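Local coordinates for glutathione S-transferase omega-like 2 (Saccharomyces cerevisiae, PDB 5LKD) that acts as a glutathione-dependent one-cysteine thiol transferase that also reduces dehydroascorbate and dimethylarsinic acid, at the glutathione site. Coordinates in Å, arbitrary orientation; residue numbers count along the deposited sequence, not the author numbering.

The glutathione site. Residues 15, 18, 46-48, 79, 155-159, 172-174. With GSH (glutathione), chain B.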
loop_
_atom_site.group_PDB
_atom_site.type_symbol
_atom_site.label_atom_id
_atom_site.label_comp_id
_atom_site.label_asym_id
_atom_site.label_seq_id
_atom_site.Cartn_x
_atom_site.Cartn_y
_atom_site.Cartn_z
ATOM N N ARG A 15 8.386 22.596 -1.137
ATOM C CA ARG A 15 8.490 22.694 -2.586
ATOM C C ARG A 15 9.046 24.059 -2.997
ATOM O O ARG A 15 8.554 25.094 -2.530
ATOM C CB ARG A 15 7.124 22.481 -3.252
ATOM C CG ARG A 15 7.224 22.405 -4.790
ATOM C CD ARG A 15 5.870 22.225 -5.414
ATOM N NE ARG A 15 5.263 20.963 -4.990
ATOM C CZ ARG A 15 5.612 19.791 -5.502
ATOM N NH1 ARG A 15 6.589 19.746 -6.409
ATOM N NH2 ARG A 15 5.054 18.662 -5.073
ATOM N N SER A 18 8.427 27.962 -8.610
ATOM C CA SER A 18 8.886 28.088 -9.993
ATOM C C SER A 18 9.341 29.510 -10.376
ATOM O O SER A 18 8.649 30.475 -10.096
ATOM C CB SER A 18 7.754 27.689 -10.944
ATOM O OG SER A 18 7.645 26.287 -10.872
ATOM N N CYS A 46 4.295 12.900 -13.906
ATOM C CA CYS A 46 4.242 14.090 -13.036
ATOM C C CYS A 46 2.855 14.686 -13.058
ATOM O O CYS A 46 2.348 14.963 -14.150
ATOM C CB CYS A 46 5.232 15.106 -13.554
ATOM S SG CYS A 46 5.140 16.704 -12.742
ATOM N N PRO A 47 2.138 14.762 -11.926
ATOM C CA PRO A 47 0.758 15.263 -11.982
ATOM C C PRO A 47 0.663 16.719 -12.433
ATOM O O PRO A 47 -0.362 17.117 -13.026
ATOM C CB PRO A 47 0.286 15.112 -10.532
ATOM C CG PRO A 47 1.434 15.161 -9.755
ATOM C CD PRO A 47 2.509 14.399 -10.533
ATOM N N TRP A 48 1.673 17.488 -12.106
ATOM C CA TRP A 48 1.703 18.890 -12.530
ATOM C C TRP A 48 1.763 18.998 -14.045
ATOM O O TRP A 48 0.962 19.700 -14.669
ATOM C CB TRP A 48 2.918 19.616 -11.872
ATOM C CG TRP A 48 3.084 19.253 -10.451
ATOM C CD1 TRP A 48 4.059 18.454 -9.916
ATOM C CD2 TRP A 48 2.239 19.621 -9.339
ATOM N NE1 TRP A 48 3.867 18.285 -8.594
ATOM C CE2 TRP A 48 2.762 18.982 -8.206
ATOM C CE3 TRP A 48 1.094 20.424 -9.205
ATOM C CZ2 TRP A 48 2.204 19.105 -6.932
ATOM C CZ3 TRP A 48 0.551 20.582 -7.916
ATOM C CH2 TRP A 48 1.118 19.903 -6.804
ATOM N N TRP A 79 15.687 15.126 -15.239
ATOM C CA TRP A 79 14.960 14.486 -16.306
ATOM C C TRP A 79 15.799 14.437 -17.572
ATOM O O TRP A 79 16.479 15.422 -17.942
ATOM C CB TRP A 79 13.678 15.238 -16.573
ATOM C CG TRP A 79 12.695 15.405 -15.415
ATOM C CD1 TRP A 79 12.450 16.539 -14.751
ATOM C CD2 TRP A 79 11.777 14.421 -14.865
ATOM N NE1 TRP A 79 11.456 16.383 -13.842
ATOM C CE2 TRP A 79 11.040 15.078 -13.870
ATOM C CE3 TRP A 79 11.513 13.054 -15.122
ATOM C CZ2 TRP A 79 10.064 14.440 -13.130
ATOM C CZ3 TRP A 79 10.606 12.434 -14.380
ATOM C CH2 TRP A 79 9.844 13.114 -13.412
ATOM N N ARG A 155 15.756 23.869 -9.211
ATOM C CA ARG A 155 15.565 22.511 -9.695
ATOM C C ARG A 155 15.048 22.572 -11.128
ATOM O O ARG A 155 14.438 23.548 -11.547
ATOM C CB ARG A 155 14.616 21.704 -8.785
ATOM C CG ARG A 155 15.229 21.126 -7.471
ATOM C CD ARG A 155 14.231 20.233 -6.698
ATOM N N PHE A 156 15.302 21.494 -11.880
ATOM C CA PHE A 156 14.993 21.398 -13.298
ATOM C C PHE A 156 13.665 20.649 -13.483
ATOM O O PHE A 156 13.626 19.433 -13.707
ATOM C CB PHE A 156 16.121 20.689 -14.059
ATOM C CG PHE A 156 17.482 21.213 -13.778
ATOM C CD1 PHE A 156 17.886 22.382 -14.324
ATOM C CD2 PHE A 156 18.368 20.480 -12.995
ATOM C CE1 PHE A 156 19.159 22.869 -14.096
ATOM C CE2 PHE A 156 19.646 20.933 -12.752
ATOM C CZ PHE A 156 20.052 22.136 -13.301
ATOM N N THR A 157 12.554 21.377 -13.371
ATOM C CA THR A 157 11.285 20.708 -13.180
ATOM C C THR A 157 10.575 20.587 -14.519
ATOM O O THR A 157 10.863 21.348 -15.455
ATOM C CB THR A 157 10.405 21.459 -12.178
ATOM O OG1 THR A 157 10.326 22.891 -12.530
ATOM C CG2 THR A 157 10.916 21.265 -10.783
ATOM N N VAL A 158 9.619 19.645 -14.598
ATOM C CA VAL A 158 8.581 19.675 -15.634
ATOM C C VAL A 158 7.227 20.099 -15.021
ATOM O O VAL A 158 7.006 19.846 -13.856
ATOM C CB VAL A 158 8.448 18.296 -16.371
ATOM C CG1 VAL A 158 9.683 18.004 -17.208
ATOM C CG2 VAL A 158 8.212 17.145 -15.366
ATOM N N PRO A 159 6.270 20.665 -15.806
ATOM C CA PRO A 159 6.280 20.948 -17.243
ATOM C C PRO A 159 7.138 22.198 -17.613
ATOM O O PRO A 159 7.401 23.017 -16.739
ATOM C CB PRO A 159 4.831 21.159 -17.532
ATOM C CG PRO A 159 4.272 21.752 -16.246
ATOM C CD PRO A 159 4.970 21.042 -15.193
ATOM N N ASN A 172 7.183 27.703 -16.353
ATOM C CA ASN A 172 7.329 26.340 -15.841
ATOM C C ASN A 172 6.529 26.151 -14.576
ATOM O O ASN A 172 6.962 25.434 -13.658
ATOM C CB ASN A 172 8.791 25.958 -15.624
ATOM C CG ASN A 172 9.446 26.712 -14.448
ATOM O OD1 ASN A 172 8.959 27.754 -14.030
ATOM N ND2 ASN A 172 10.476 26.118 -13.869
ATOM N N GLU A 173 5.396 26.824 -14.497
ATOM C CA GLU A 173 4.412 26.665 -13.423
ATOM C C GLU A 173 3.110 26.133 -14.026
ATOM O O GLU A 173 2.404 26.848 -14.721
ATOM C CB GLU A 173 4.206 27.976 -12.681
ATOM C CG GLU A 173 3.055 28.017 -11.704
ATOM C CD GLU A 173 2.995 26.780 -10.764
ATOM O OE1 GLU A 173 4.062 26.411 -10.211
ATOM O OE2 GLU A 173 1.867 26.240 -10.590
ATOM N N SER A 174 2.786 24.877 -13.735
ATOM C CA SER A 174 1.607 24.257 -14.343
ATOM C C SER A 174 0.308 25.032 -14.110
ATOM O O SER A 174 -0.569 25.075 -14.992
ATOM C CB SER A 174 1.484 22.834 -13.777
ATOM O OG SER A 174 0.958 22.839 -12.447
HETATM N N1 GSH B . 4.887 24.072 -9.058
HETATM C CA1 GSH B . 5.359 23.227 -10.172
HETATM C C1 GSH B . 4.212 23.073 -11.164
HETATM O O11 GSH B . 4.417 23.109 -12.398
HETATM O O12 GSH B . 3.073 22.920 -10.691
HETATM C CB1 GSH B . 5.855 21.822 -9.700
HETATM C CG1 GSH B . 6.477 21.046 -10.858
HETATM C CD1 GSH B . 7.280 19.897 -10.255
HETATM O OE1 GSH B . 7.798 19.997 -9.184
HETATM N N2 GSH B . 7.514 18.697 -10.996
HETATM C CA2 GSH B . 8.280 17.630 -10.363
HETATM C C2 GSH B . 9.682 17.742 -10.943
HETATM O O2 GSH B . 9.853 18.106 -12.075
HETATM C CB2 GSH B . 7.799 16.173 -10.712
HETATM S SG2 GSH B . 5.972 15.932 -10.830
HETATM N N3 GSH B . 10.782 17.412 -10.084
HETATM C CA3 GSH B . 12.139 17.490 -10.537
HETATM C C3 GSH B . 12.973 17.855 -9.316
HETATM O O31 GSH B . 12.488 18.494 -8.324
HETATM O O32 GSH B . 14.172 17.503 -9.361
HETATM O O HOH W 1 1.521 24.499 -8.632
HETATM O O HOH W 2 16.623 19.103 -10.608
#
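Glutathione lies extended in the G-site of the thioredoxin-like N-terminal domain, its gamma-glutamyl carboxylate at the start of helix 174-182. Ser174 N donates to glutathione O11 at 2.8 Å, its OG bonds O12, and the helix terminus would be expected to stabilise the negative charge. The alpha-amino N1 of glutathione meets the syn lone pair of Glu173 OE1 at 2.7 Å; a water joins Glu173 OE2 to O12.

Trp48 spans the next stretch. Trp48 CB passes glutathione O12 at 3.5 Å; CG, anti to the carbonyl carbon (chi1 -43°), turns one ring face to the gamma-glutamyl CB1, which sits over the five-membered ring, while Pro47 CG lies over the rim of the opposite face. CD2 and CE3 run beside O12. Trp48 CD1 touches the cysteinyl sulfur SG2 of glutathione at 3.3 Å, NE1 lies more loosely beside it, and Trp48 CZ2 lies 3.3 Å above the Arg15 guanidinium plane, toward its rim.

Val158, preceding the cis-peptide of Pro159, pairs by backbone with the cysteinyl unit: glutathione N2 donates to Val158 O at 3.1 Å, and Val158 N reaches glutathione O2 at 3.0 Å. Trp79 NE1 grips the same glutathione O2 from within its ring plane (2.9 Å, 161° at H), while Val158 CG2 packs on that indole's face. An alanine at Trp79 would probably loosen O2, losing the second donor and the CZ2 contact with CB2.

With SG anti to the backbone N (chi1 172°), the nucleophile Cys46 faces SG2, consistent with the site presenting glutathione's sulfur for thiol transfer.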